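Local structure of RmpD (Hexulose-6-phosphate synthase) (Streptococcus mutans, 3EXR) at residues G71-V74 / A75-A79; A92-P95 / T96-A100; D125-Q128 / Q129-D132; Y140-S143 / R144-L148; D157-K160 / V161-L164. The protein belongs to the HUMPS enzyme family and folds into a TIM barrel, a closed ring of eight parallel strands with helices around it, two subunits forming the assembly. All coordinates share one frame; numbering follows the deposited sequence.

Contact 1. Residues G71-V74 / A75-A79; sequences GGTV and AKNNA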
loop_
_atom_site.group_PDB
_atom_site.type_symbol
_atom_site.label_atom_id
_atom_site.label_comp_id
_atom_site.label_asym_id
_atom_site.label_seq_id
_atom_site.Cartn_x
_atom_site.Cartn_y
_atom_site.Cartn_z
ATOM N N GLY A 71 3.078 -9.969 4.967
ATOM C CA GLY A 71 1.800 -10.457 4.490
ATOM C C GLY A 71 0.993 -11.178 5.542
ATOM O O GLY A 71 -0.205 -10.970 5.652
ATOM N N GLY A 72 1.653 -12.000 6.346
ATOM C CA GLY A 72 0.972 -12.740 7.397
ATOM C C GLY A 72 0.362 -11.828 8.447
ATOM O O GLY A 72 -0.758 -12.058 8.908
ATOM N N THR A 73 1.103 -10.800 8.836
ATOM C CA THR A 73 0.666 -9.871 9.863
ATOM C C THR A 73 -0.478 -8.999 9.391
ATOM O O THR A 73 -1.481 -8.876 10.079
ATOM C CB THR A 73 1.868 -8.988 10.342
ATOM O OG1 THR A 73 2.879 -9.831 10.902
ATOM C CG2 THR A 73 1.450 -7.972 11.418
ATOM N N VAL A 74 -0.355 -8.417 8.207
ATOM C CA VAL A 74 -1.392 -7.496 7.707
ATOM C C VAL A 74 -2.704 -8.291 7.432
ATOM O O VAL A 74 -3.814 -7.831 7.762
ATOM C CB VAL A 74 -0.877 -6.691 6.470
ATOM C CG1 VAL A 74 -2.006 -5.817 5.836
ATOM C CG2 VAL A 74 0.398 -5.871 6.804
ATOM N N ALA A 75 -2.566 -9.487 6.862
ATOM C CA ALA A 75 -3.727 -10.364 6.618
ATOM C C ALA A 75 -4.401 -10.768 7.906
ATOM O O ALA A 75 -5.610 -10.641 8.045
ATOM C CB ALA A 75 -3.330 -11.591 5.818
ATOM N N LYS A 76 -3.621 -11.250 8.875
ATOM C CA LYS A 76 -4.181 -11.560 10.202
ATOM C C LYS A 76 -4.859 -10.359 10.837
ATOM O O LYS A 76 -5.967 -10.477 11.363
ATOM C CB LYS A 76 -3.148 -12.151 11.160
ATOM C CG LYS A 76 -3.751 -12.602 12.492
ATOM C CD LYS A 76 -2.697 -12.991 13.512
ATOM C CE LYS A 76 -3.306 -13.846 14.629
ATOM N NZ LYS A 76 -2.242 -14.218 15.623
ATOM N N ASN A 77 -4.213 -9.196 10.794
ATOM C CA ASN A 77 -4.802 -8.002 11.383
ATOM C C ASN A 77 -6.158 -7.631 10.835
ATOM O O ASN A 77 -7.020 -7.193 11.589
ATOM C CB ASN A 77 -3.882 -6.791 11.262
ATOM C CG ASN A 77 -2.661 -6.858 12.204
ATOM O OD1 ASN A 77 -2.619 -7.671 13.140
ATOM N ND2 ASN A 77 -1.682 -5.979 11.959
ATOM N N ASN A 78 -6.349 -7.792 9.520
ATOM C CA ASN A 78 -7.632 -7.468 8.907
ATOM C C ASN A 78 -8.626 -8.611 8.950
ATOM O O ASN A 78 -9.809 -8.342 9.021
ATOM C CB ASN A 78 -7.434 -6.957 7.486
ATOM C CG ASN A 78 -6.837 -5.579 7.469
ATOM O OD1 ASN A 78 -7.548 -4.592 7.617
ATOM N ND2 ASN A 78 -5.516 -5.511 7.351
ATOM N N ALA A 79 -8.157 -9.858 8.956
ATOM C CA ALA A 79 -9.044 -11.028 9.080
ATOM C C ALA A 79 -9.686 -11.077 10.463
ATOM O O ALA A 79 -10.862 -11.422 10.597
ATOM C CB ALA A 79 -8.275 -12.314 8.822
#
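Val74 and Asn78, one helical turn apart, are joined twice through a single carbonyl oxygen. Taking the side-chain bond first, Asn78 ND2 donates to Val74 O over 2.9 Å, with an N-H...O angle of 157° and the acceptor close to the plane of the amide. The backbone supplies the second donor, Asn78 N at 3.1 Å from Val74 O. These two nitrogens approach from opposite faces of the carbonyl plane, so neither displaces the other and the oxygen is gripped from both. The side chain gets there because CG stands anti to its own carbonyl carbon (chi1 -72°), which folds the amide back along the preceding turn.

Three further backbone bonds repeat the i to i+4 pattern. Ala75 N reaches Gly71 O at 3.0 Å, Lys76 N reaches Gly72 O, and Asn77 N makes the shortest, 2.8 Å to Thr73 O. Lys76 CB lies against Gly72 O, and the rest of its chain runs extended away from the turn.

Van der Waals contact is modest: methyl groups lie against amide nitrogens. Val74 CG1 is 3.8 Å from Asn78 ND2, the two side chains side by side and pointing the same way. Thr73 and Asn77 repeat that arrangement, with Thr73 CG2 3.8 Å from Asn77 ND2; the same ND2 is hydrogen-bonded to Ser15 OG of the second subunit.

Within the beta-alpha-beta unit of strand 60-67, helix 71-79 and strand 85-89, Val74 and Asn78 rest on strand 60-67, Ala75 meets both Met86 of strand 85-89 and helix 94-107, and Thr73 with Asn77 faces the second subunit.

Contact 2. Residues A92-P95 / T96-A100; sequences ATIP and TMKAA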
loop_
_atom_site.group_PDB
_atom_site.type_symbol
_atom_site.label_atom_id
_atom_site.label_comp_id
_atom_site.label_asym_id
_atom_site.label_seq_id
_atom_site.Cartn_x
_atom_site.Cartn_y
_atom_site.Cartn_z
ATOM N N ALA A 92 4.369 -7.147 -4.323
ATOM C CA ALA A 92 4.628 -8.079 -3.247
ATOM C C ALA A 92 5.209 -9.388 -3.786
ATOM O O ALA A 92 4.796 -9.888 -4.828
ATOM C CB ALA A 92 3.346 -8.362 -2.475
ATOM N N THR A 93 6.180 -9.933 -3.084
ATOM C CA THR A 93 6.780 -11.190 -3.506
ATOM C C THR A 93 5.833 -12.359 -3.291
ATOM O O THR A 93 4.841 -12.248 -2.561
ATOM C CB THR A 93 8.048 -11.462 -2.719
ATOM O OG1 THR A 93 7.695 -11.673 -1.349
ATOM C CG2 THR A 93 9.012 -10.271 -2.835
ATOM N N ILE A 94 6.156 -13.486 -3.918
ATOM C CA ILE A 94 5.386 -14.711 -3.760
ATOM C C ILE A 94 5.367 -15.169 -2.286
ATOM O O ILE A 94 4.304 -15.472 -1.775
ATOM C CB ILE A 94 5.894 -15.830 -4.745
ATOM C CG1 ILE A 94 5.528 -15.465 -6.192
ATOM C CG2 ILE A 94 5.327 -17.191 -4.354
ATOM C CD1 ILE A 94 4.052 -15.373 -6.452
ATOM N N PRO A 95 6.514 -15.190 -1.577
ATOM C CA PRO A 95 6.423 -15.507 -0.134
ATOM C C PRO A 95 5.483 -14.590 0.674
ATOM O O PRO A 95 4.709 -15.074 1.502
ATOM C CB PRO A 95 7.877 -15.417 0.338
ATOM C CG PRO A 95 8.680 -15.709 -0.901
ATOM C CD PRO A 95 7.924 -15.055 -2.005
ATOM N N THR A 96 5.523 -13.295 0.397
ATOM C CA THR A 96 4.612 -12.355 1.066
ATOM C C THR A 96 3.136 -12.688 0.741
ATOM O O THR A 96 2.266 -12.728 1.630
ATOM C CB THR A 96 4.931 -10.931 0.632
ATOM O OG1 THR A 96 6.195 -10.535 1.173
ATOM C CG2 THR A 96 3.871 -9.951 1.123
ATOM N N MET A 97 2.842 -12.912 -0.546
ATOM C CA MET A 97 1.462 -13.255 -0.947
ATOM C C MET A 97 0.997 -14.588 -0.349
ATOM O O MET A 97 -0.132 -14.694 0.119
ATOM C CB MET A 97 1.295 -13.288 -2.462
ATOM C CG MET A 97 1.446 -11.935 -3.150
ATOM S SD MET A 97 1.056 -12.138 -4.875
ATOM C CE MET A 97 1.245 -10.455 -5.514
ATOM N N LYS A 98 1.873 -15.592 -0.338
ATOM C CA LYS A 98 1.523 -16.874 0.296
ATOM C C LYS A 98 1.284 -16.712 1.791
ATOM O O LYS A 98 0.344 -17.301 2.338
ATOM C CB LYS A 98 2.617 -17.925 0.085
ATOM C CG LYS A 98 2.583 -18.630 -1.232
ATOM C CD LYS A 98 3.570 -19.824 -1.199
ATOM C CE LYS A 98 3.643 -20.534 -2.573
ATOM N NZ LYS A 98 5.041 -21.024 -2.927
ATOM N N ALA A 99 2.119 -15.926 2.467
ATOM C CA ALA A 99 1.943 -15.751 3.914
ATOM C C ALA A 99 0.607 -15.073 4.222
ATOM O O ALA A 99 -0.069 -15.424 5.188
ATOM C CB ALA A 99 3.097 -14.947 4.519
ATOM N N ALA A 100 0.214 -14.125 3.365
ATOM C CA ALA A 100 -1.036 -13.400 3.526
ATOM C C ALA A 100 -2.198 -14.350 3.285
ATOM O O ALA A 100 -3.144 -14.394 4.078
ATOM C CB ALA A 100 -1.096 -12.226 2.565
HETATM O O HOH W 1 7.218 -8.616 -0.413
#
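The planar groups that matter here are the peptide carbonyls. That of Thr93 is met in its own plane, at its oxygen, by Met97 N, 2.9 Å from Thr93 O with an N-H...O angle of 166°. The next two carbonyls are used in turn: Lys98 N donates to Ile94 O at 2.8 Å, and Ala99 N to Pro95 O at 2.9 Å.

Thr93 occupies the N-cap position of helix 94-107, the helix of the beta-alpha-beta unit that runs from strand 85-89 to strand 113-117. Proline, here Pro95, suits the first turn that follows, where its nitrogen, which has no hydrogen to give, needs no acceptor from a preceding turn. With chi1 at 66°, Thr93 OG1 sits between its backbone N and carbonyl carbon and turns toward Thr96, whose OG1 is 3.1 Å from Thr93 OG1; the two side chains cross at about a right angle. A water joins the same residues, accepting from Thr93 N and hydrogen-bonded to Thr96 OG1 at 2.7 Å.

On the apolar side of the turn, Ala92 CB points into the first turn and touches two residues: Thr96 CG2 lies 4.0 Å from Ala92 CB, and Met97 CG is nearly as close. Met97 then runs extended to its CE, which lies 3.7 Å from Ala92 O, and its SD packs on Trp130 of helix 124-132. Ile94 CG2 brushes the end of Lys98 obliquely, and Ile94 packs on Gln129 and Trp130.

Contact 3. Residues D125-Q128 / Q129-D132; sequences DQAQ and QWLD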
loop_
_atom_site.group_PDB
_atom_site.type_symbol
_atom_site.label_atom_id
_atom_site.label_comp_id
_atom_site.label_asym_id
_atom_site.label_seq_id
_atom_site.Cartn_x
_atom_site.Cartn_y
_atom_site.Cartn_z
ATOM N N ASP A 125 3.875 -13.809 -16.841
ATOM C CA ASP A 125 4.709 -14.778 -16.136
ATOM C C ASP A 125 4.549 -14.597 -14.625
ATOM O O ASP A 125 4.402 -15.578 -13.892
ATOM C CB ASP A 125 6.175 -14.675 -16.580
ATOM C CG ASP A 125 6.350 -15.029 -18.052
ATOM O OD1 ASP A 125 5.706 -15.993 -18.523
ATOM O OD2 ASP A 125 7.073 -14.352 -18.790
ATOM N N GLN A 126 4.506 -13.347 -14.174
ATOM C CA GLN A 126 4.204 -13.062 -12.766
ATOM C C GLN A 126 2.799 -13.555 -12.417
ATOM O O GLN A 126 2.598 -14.208 -11.387
ATOM C CB GLN A 126 4.337 -11.562 -12.480
ATOM C CG GLN A 126 5.751 -11.002 -12.588
ATOM C CD GLN A 126 5.798 -9.475 -12.458
ATOM O OE1 GLN A 126 4.836 -8.787 -12.780
ATOM N NE2 GLN A 126 6.923 -8.952 -11.985
ATOM N N ALA A 127 1.822 -13.251 -13.275
ATOM C CA ALA A 127 0.450 -13.672 -13.011
ATOM C C ALA A 127 0.352 -15.180 -12.819
ATOM O O ALA A 127 -0.361 -15.648 -11.940
ATOM C CB ALA A 127 -0.492 -13.193 -14.118
ATOM N N GLN A 128 1.111 -15.957 -13.595
ATOM C CA GLN A 128 1.059 -17.414 -13.422
ATOM C C GLN A 128 1.666 -17.811 -12.063
ATOM O O GLN A 128 1.226 -18.759 -11.431
ATOM C CB GLN A 128 1.754 -18.137 -14.596
ATOM C CG GLN A 128 1.638 -19.653 -14.555
ATOM C CD GLN A 128 0.206 -20.130 -14.716
ATOM O OE1 GLN A 128 -0.477 -19.755 -15.677
ATOM N NE2 GLN A 128 -0.277 -20.910 -13.759
ATOM N N GLN A 129 2.669 -17.067 -11.605
ATOM C CA GLN A 129 3.236 -17.316 -10.283
ATOM C C GLN A 129 2.196 -17.084 -9.175
ATOM O O GLN A 129 2.130 -17.849 -8.222
ATOM C CB GLN A 129 4.471 -16.461 -10.051
ATOM C CG GLN A 129 5.647 -16.810 -10.924
ATOM C CD GLN A 129 6.819 -15.995 -10.493
ATOM O OE1 GLN A 129 7.370 -16.229 -9.414
ATOM N NE2 GLN A 129 7.163 -14.988 -11.282
ATOM N N TRP A 130 1.342 -16.066 -9.336
ATOM C CA TRP A 130 0.296 -15.834 -8.353
ATOM C C TRP A 130 -0.650 -17.038 -8.316
ATOM O O TRP A 130 -0.951 -17.555 -7.248
ATOM C CB TRP A 130 -0.501 -14.519 -8.614
ATOM C CG TRP A 130 0.372 -13.306 -8.822
ATOM C CD1 TRP A 130 1.573 -13.048 -8.236
ATOM C CD2 TRP A 130 0.104 -12.204 -9.690
ATOM N NE1 TRP A 130 2.081 -11.858 -8.696
ATOM C CE2 TRP A 130 1.206 -11.328 -9.607
ATOM C CE3 TRP A 130 -0.947 -11.887 -10.571
ATOM C CZ2 TRP A 130 1.272 -10.133 -10.330
ATOM C CZ3 TRP A 130 -0.862 -10.715 -11.307
ATOM C CH2 TRP A 130 0.234 -9.854 -11.182
ATOM N N LEU A 131 -1.075 -17.512 -9.489
ATOM C CA LEU A 131 -1.984 -18.663 -9.564
ATOM C C LEU A 131 -1.364 -19.887 -8.886
ATOM O O LEU A 131 -2.022 -20.590 -8.117
ATOM C CB LEU A 131 -2.314 -19.003 -11.026
ATOM C CG LEU A 131 -3.193 -17.991 -11.776
ATOM C CD1 LEU A 131 -3.191 -18.288 -13.262
ATOM C CD2 LEU A 131 -4.639 -17.932 -11.284
ATOM N N ASP A 132 -0.087 -20.109 -9.176
ATOM C CA ASP A 132 0.635 -21.276 -8.628
ATOM C C ASP A 132 0.728 -21.196 -7.124
ATOM O O ASP A 132 0.797 -22.232 -6.456
ATOM C CB ASP A 132 2.043 -21.375 -9.206
ATOM C CG ASP A 132 2.058 -21.736 -10.675
ATOM O OD1 ASP A 132 1.018 -22.169 -11.219
ATOM O OD2 ASP A 132 3.125 -21.580 -11.311
#
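In helix 124-132, which links strand 113-117 to strand 137-141, Trp130 folds back so that one face of its indole covers the previous turn at Gln126 and Ala127. Ala127 CA is 3.7 Å from the centroid of the six-membered ring and 26° off the ring normal, a CH-pi contact over the face. Gln126 O lies above the same face, toward the rim, and also receives Trp130 N at 3.0 Å. Ala127 CB extends the apolar part of the contact, 3.8 Å from Trp130 CZ3. A chi1 of -50° turns the indole back over the preceding turn.

On the solvent side, Gln128 bends at chi2 to bring its amide over the next turn. Gln128 NE2 donates to Asp132 OD1 at 3.1 Å, with the oxygen in the amide plane but approached from above the carboxylate plane. The two planes stand 45° apart. Backbone bonds run in parallel, among them Asp132 N to Gln128 O at 2.9 Å.

Trp130 also meets Cys90, Leu118 and Phe169, and Ala127 meets Met167 of helix 155-167, so the arrangement is that of an outer TIM-barrel helix: apolar and aromatic toward its neighbours, with an i to i+4 polar pair on its exposed side.

Contact 4. Residues Y140-S143 / R144-L148; sequences YHQS and RDALL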
loop_
_atom_site.group_PDB
_atom_site.type_symbol
_atom_site.label_atom_id
_atom_site.label_comp_id
_atom_site.label_asym_id
_atom_site.label_seq_id
_atom_site.Cartn_x
_atom_site.Cartn_y
_atom_site.Cartn_z
ATOM N N TYR A 140 -8.143 -5.230 -12.075
ATOM C CA TYR A 140 -7.676 -4.513 -13.259
ATOM C C TYR A 140 -8.341 -3.133 -13.341
ATOM O O TYR A 140 -9.568 -3.042 -13.282
ATOM C CB TYR A 140 -7.963 -5.337 -14.545
ATOM C CG TYR A 140 -7.247 -4.808 -15.758
ATOM C CD1 TYR A 140 -6.059 -5.395 -16.199
ATOM C CD2 TYR A 140 -7.730 -3.687 -16.445
ATOM C CE1 TYR A 140 -5.359 -4.881 -17.285
ATOM C CE2 TYR A 140 -7.031 -3.162 -17.535
ATOM C CZ TYR A 140 -5.848 -3.777 -17.948
ATOM O OH TYR A 140 -5.167 -3.292 -19.027
ATOM N N HIS A 141 -7.522 -2.081 -13.469
ATOM C CA HIS A 141 -7.965 -0.692 -13.560
ATOM C C HIS A 141 -7.964 -0.208 -14.991
ATOM O O HIS A 141 -7.004 -0.451 -15.735
ATOM C CB HIS A 141 -7.001 0.213 -12.776
ATOM C CG HIS A 141 -7.043 -0.007 -11.297
ATOM N ND1 HIS A 141 -6.494 -1.113 -10.676
ATOM C CD2 HIS A 141 -7.578 0.748 -10.317
ATOM C CE1 HIS A 141 -6.697 -1.019 -9.374
ATOM N NE2 HIS A 141 -7.363 0.098 -9.134
ATOM N N GLN A 142 -9.015 0.518 -15.381
ATOM C CA GLN A 142 -8.970 1.187 -16.677
ATOM C C GLN A 142 -7.682 2.012 -16.798
ATOM O O GLN A 142 -7.216 2.660 -15.840
ATOM C CB GLN A 142 -10.182 2.083 -16.911
ATOM C CG GLN A 142 -10.317 2.387 -18.397
ATOM C CD GLN A 142 -11.376 3.413 -18.757
ATOM O OE1 GLN A 142 -12.069 3.957 -17.889
ATOM N NE2 GLN A 142 -11.500 3.692 -20.061
ATOM N N SER A 143 -7.068 1.976 -17.975
ATOM C CA SER A 143 -5.906 2.811 -18.232
ATOM C C SER A 143 -6.232 4.245 -17.820
ATOM O O SER A 143 -7.288 4.769 -18.207
ATOM C CB SER A 143 -5.522 2.714 -19.711
ATOM O OG SER A 143 -4.907 1.435 -19.917
ATOM N N ARG A 144 -5.365 4.835 -16.987
ATOM C CA ARG A 144 -5.685 6.073 -16.282
ATOM C C ARG A 144 -5.900 7.238 -17.227
ATOM O O ARG A 144 -6.756 8.089 -16.978
ATOM C CB ARG A 144 -4.574 6.392 -15.277
ATOM C CG ARG A 144 -4.816 7.568 -14.324
ATOM C CD ARG A 144 -6.101 7.501 -13.498
ATOM N NE ARG A 144 -6.300 6.281 -12.693
ATOM C CZ ARG A 144 -5.814 6.064 -11.464
ATOM N NH1 ARG A 144 -5.033 6.956 -10.847
ATOM N NH2 ARG A 144 -6.115 4.922 -10.833
ATOM N N ASP A 145 -5.127 7.273 -18.318
ATOM C CA ASP A 145 -5.290 8.310 -19.339
ATOM C C ASP A 145 -6.690 8.305 -19.930
ATOM O O ASP A 145 -7.316 9.356 -20.072
ATOM C CB ASP A 145 -4.274 8.127 -20.476
ATOM C CG ASP A 145 -2.864 8.482 -20.066
ATOM O OD1 ASP A 145 -1.918 7.914 -20.675
ATOM O OD2 ASP A 145 -2.646 9.306 -19.150
ATOM N N ALA A 146 -7.151 7.114 -20.303
ATOM C CA ALA A 146 -8.497 6.924 -20.844
ATOM C C ALA A 146 -9.581 7.235 -19.807
ATOM O O ALA A 146 -10.631 7.809 -20.125
ATOM C CB ALA A 146 -8.643 5.491 -21.358
ATOM N N LEU A 147 -9.327 6.845 -18.562
ATOM C CA LEU A 147 -10.247 7.101 -17.470
ATOM C C LEU A 147 -10.404 8.603 -17.274
ATOM O O LEU A 147 -11.526 9.115 -17.256
ATOM C CB LEU A 147 -9.730 6.450 -16.176
ATOM C CG LEU A 147 -10.623 6.553 -14.936
ATOM C CD1 LEU A 147 -12.087 6.255 -15.278
ATOM C CD2 LEU A 147 -10.132 5.614 -13.875
ATOM N N LEU A 148 -9.278 9.301 -17.146
ATOM C CA LEU A 148 -9.305 10.747 -16.919
ATOM C C LEU A 148 -9.987 11.495 -18.078
ATOM O O LEU A 148 -10.676 12.501 -17.852
ATOM C CB LEU A 148 -7.895 11.293 -16.628
ATOM C CG LEU A 148 -7.259 11.062 -15.240
ATOM C CD1 LEU A 148 -6.130 12.049 -15.039
ATOM C CD2 LEU A 148 -8.243 11.134 -14.043
HETATM O O HOH W 2 -7.257 3.712 -13.591
#
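A bound water links Gln142 to Arg144: it donates to Gln142 O, a short 2.5 Å away, and accepts from Arg144 NE at 2.9 Å, lying in the guanidinium plane at its edge. Arg144 arrives there by bending at chi2 and chi3, both 55°, which curls the chain back toward the strand end. His141 CD2 sits near the guanidinium plane, 4.5 Å from Arg144 NH2, and that same NH2 forms a salt bridge with Asp69 of the second subunit.

Gln142 carries the contact with the helix proper. Its extended side chain crosses Leu147 obliquely, placing Gln142 OE1 3.5 Å from Leu147 CD1, while Gln142 NE2 lies 3.6 Å from Ala146 CB and gives a hydrogen bond to Glu151 O. Ser143, at the N-cap, works through its backbone: Leu147 N donates to Ser143 O at 2.9 Å. Its hydroxyl makes no capping bond and instead meets Asp157 of helix 155-167.

The chain here leaves strand 137-141 and enters helix 144-149, a beta-to-alpha junction at the C-terminal end of a barrel strand, the end at which TIM barrels generally carry their active sites.

Contact 5. Residues D157-K160 / V161-L164; sequences DLNK and VKKL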
loop_
_atom_site.group_PDB
_atom_site.type_symbol
_atom_site.label_atom_id
_atom_site.label_comp_id
_atom_site.label_asym_id
_atom_site.label_seq_id
_atom_site.Cartn_x
_atom_site.Cartn_y
_atom_site.Cartn_z
ATOM N N ASP A 157 -7.168 -2.715 -23.105
ATOM C CA ASP A 157 -7.558 -3.046 -21.734
ATOM C C ASP A 157 -8.429 -4.282 -21.730
ATOM O O ASP A 157 -8.205 -5.179 -20.924
ATOM C CB ASP A 157 -8.311 -1.894 -21.039
ATOM C CG ASP A 157 -7.374 -0.819 -20.418
ATOM O OD1 ASP A 157 -6.179 -1.066 -20.194
ATOM O OD2 ASP A 157 -7.828 0.317 -20.164
ATOM N N LEU A 158 -9.431 -4.333 -22.623
ATOM C CA LEU A 158 -10.292 -5.492 -22.697
ATOM C C LEU A 158 -9.507 -6.789 -22.990
ATOM O O LEU A 158 -9.783 -7.832 -22.407
ATOM C CB LEU A 158 -11.442 -5.255 -23.676
ATOM C CG LEU A 158 -12.360 -4.127 -23.189
ATOM C CD1 LEU A 158 -13.314 -3.765 -24.292
ATOM C CD2 LEU A 158 -13.137 -4.470 -21.930
ATOM N N ASN A 159 -8.516 -6.711 -23.874
ATOM C CA ASN A 159 -7.694 -7.877 -24.201
ATOM C C ASN A 159 -6.968 -8.448 -22.987
ATOM O O ASN A 159 -6.847 -9.669 -22.839
ATOM C CB ASN A 159 -6.652 -7.543 -25.261
ATOM C CG ASN A 159 -7.224 -7.447 -26.659
ATOM O OD1 ASN A 159 -6.590 -6.856 -27.560
ATOM N ND2 ASN A 159 -8.404 -8.014 -26.862
ATOM N N LYS A 160 -6.456 -7.564 -22.148
ATOM C CA LYS A 160 -5.733 -7.999 -20.954
ATOM C C LYS A 160 -6.680 -8.631 -19.931
ATOM O O LYS A 160 -6.387 -9.662 -19.336
ATOM C CB LYS A 160 -4.917 -6.847 -20.358
ATOM C CG LYS A 160 -3.883 -6.272 -21.346
ATOM C CD LYS A 160 -2.823 -5.431 -20.665
ATOM C CE LYS A 160 -1.851 -6.290 -19.893
ATOM N NZ LYS A 160 -0.713 -5.447 -19.381
ATOM N N VAL A 161 -7.833 -8.005 -19.733
ATOM C CA VAL A 161 -8.882 -8.606 -18.909
ATOM C C VAL A 161 -9.225 -9.990 -19.422
ATOM O O VAL A 161 -9.256 -10.947 -18.648
ATOM C CB VAL A 161 -10.115 -7.698 -18.785
ATOM C CG1 VAL A 161 -11.251 -8.425 -18.066
ATOM C CG2 VAL A 161 -9.717 -6.373 -18.065
ATOM N N LYS A 162 -9.474 -10.109 -20.724
ATOM C CA LYS A 162 -9.816 -11.396 -21.310
ATOM C C LYS A 162 -8.736 -12.446 -21.082
ATOM O O LYS A 162 -9.049 -13.593 -20.758
ATOM C CB LYS A 162 -10.090 -11.241 -22.805
ATOM C CG LYS A 162 -11.403 -10.584 -23.090
ATOM C CD LYS A 162 -11.439 -10.010 -24.492
ATOM C CE LYS A 162 -12.739 -9.284 -24.772
ATOM N NZ LYS A 162 -12.879 -8.837 -26.230
ATOM N N LYS A 163 -7.482 -12.040 -21.233
ATOM C CA LYS A 163 -6.365 -12.975 -21.085
ATOM C C LYS A 163 -6.210 -13.461 -19.652
ATOM O O LYS A 163 -5.935 -14.634 -19.420
ATOM C CB LYS A 163 -5.068 -12.355 -21.593
ATOM C CG LYS A 163 -3.823 -13.276 -21.477
ATOM C CD LYS A 163 -3.973 -14.594 -22.247
ATOM C CE LYS A 163 -2.685 -14.981 -23.001
ATOM N NZ LYS A 163 -1.519 -15.297 -22.130
ATOM N N LEU A 164 -6.371 -12.561 -18.685
ATOM C CA LEU A 164 -6.316 -12.972 -17.285
ATOM C C LEU A 164 -7.424 -13.956 -16.920
ATOM O O LEU A 164 -7.200 -14.919 -16.194
ATOM C CB LEU A 164 -6.361 -11.756 -16.368
ATOM C CG LEU A 164 -5.188 -10.811 -16.372
ATOM C CD1 LEU A 164 -5.596 -9.549 -15.638
ATOM C CD2 LEU A 164 -3.934 -11.441 -15.718
#
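Val161 N donates to Asp157 O at 3.1 Å, with an N-H...O angle of 176°. The next three residues continue the ladder: Lys162 N reaches Leu158 O at 2.8 Å, Lys163 N reaches Asn159 O at 2.9 Å, and Leu164 N reaches Lys160 O at 3.0 Å. All four carbonyls of residues 157-160 thus have a backbone donor. Leu158 O is also crowded by aliphatic carbon, since the extended chain of Lys162 runs over it, with Lys162 CG 3.3 Å from Leu158 O; chi1 of -74° lays the chain along that turn. Leu164 CG covers Lys160 O in the same manner, at 3.4 Å.

Three of the polar side chains have partners outside the two segments. Asp157 OD1 is shared by two hydroxyls, Tyr140 OH and Ser143 OG. Lys160 makes a cation-pi contact with Trp122, and Lys163 does so with Tyr124. Val161 packs on Val171 and Val173 of strand 170-174.

Polar demand is therefore divided: these four carbonyls and four N-H groups are satisfied within helix 155-167, whereas the Asp157 carboxylate and two ammonium groups reach hydroxyls and aromatic rings, binding the helix to its surroundings in the barrel.

In the fold
From the N terminus, the five contacts follow in series, contact 1 to contact 5; each is a local turn or junction, so none closes a long loop and none nests within or crosses another. Several touch in space. Ala75 of contact 1 packs on Ala100 of contact 2, and contact 2 packs in turn on contact 3, which joins three successive outer helices. Contact 3 reaches contact 5 through Ala127 and Leu164. Contact 4, where strand 137-141 turns into helix 144-149, connects with contact 5 by side-chain bonds to Asp157. Contacts 1 and 4 lie on opposite sides of the chain's centre, their centres about 29 Å apart.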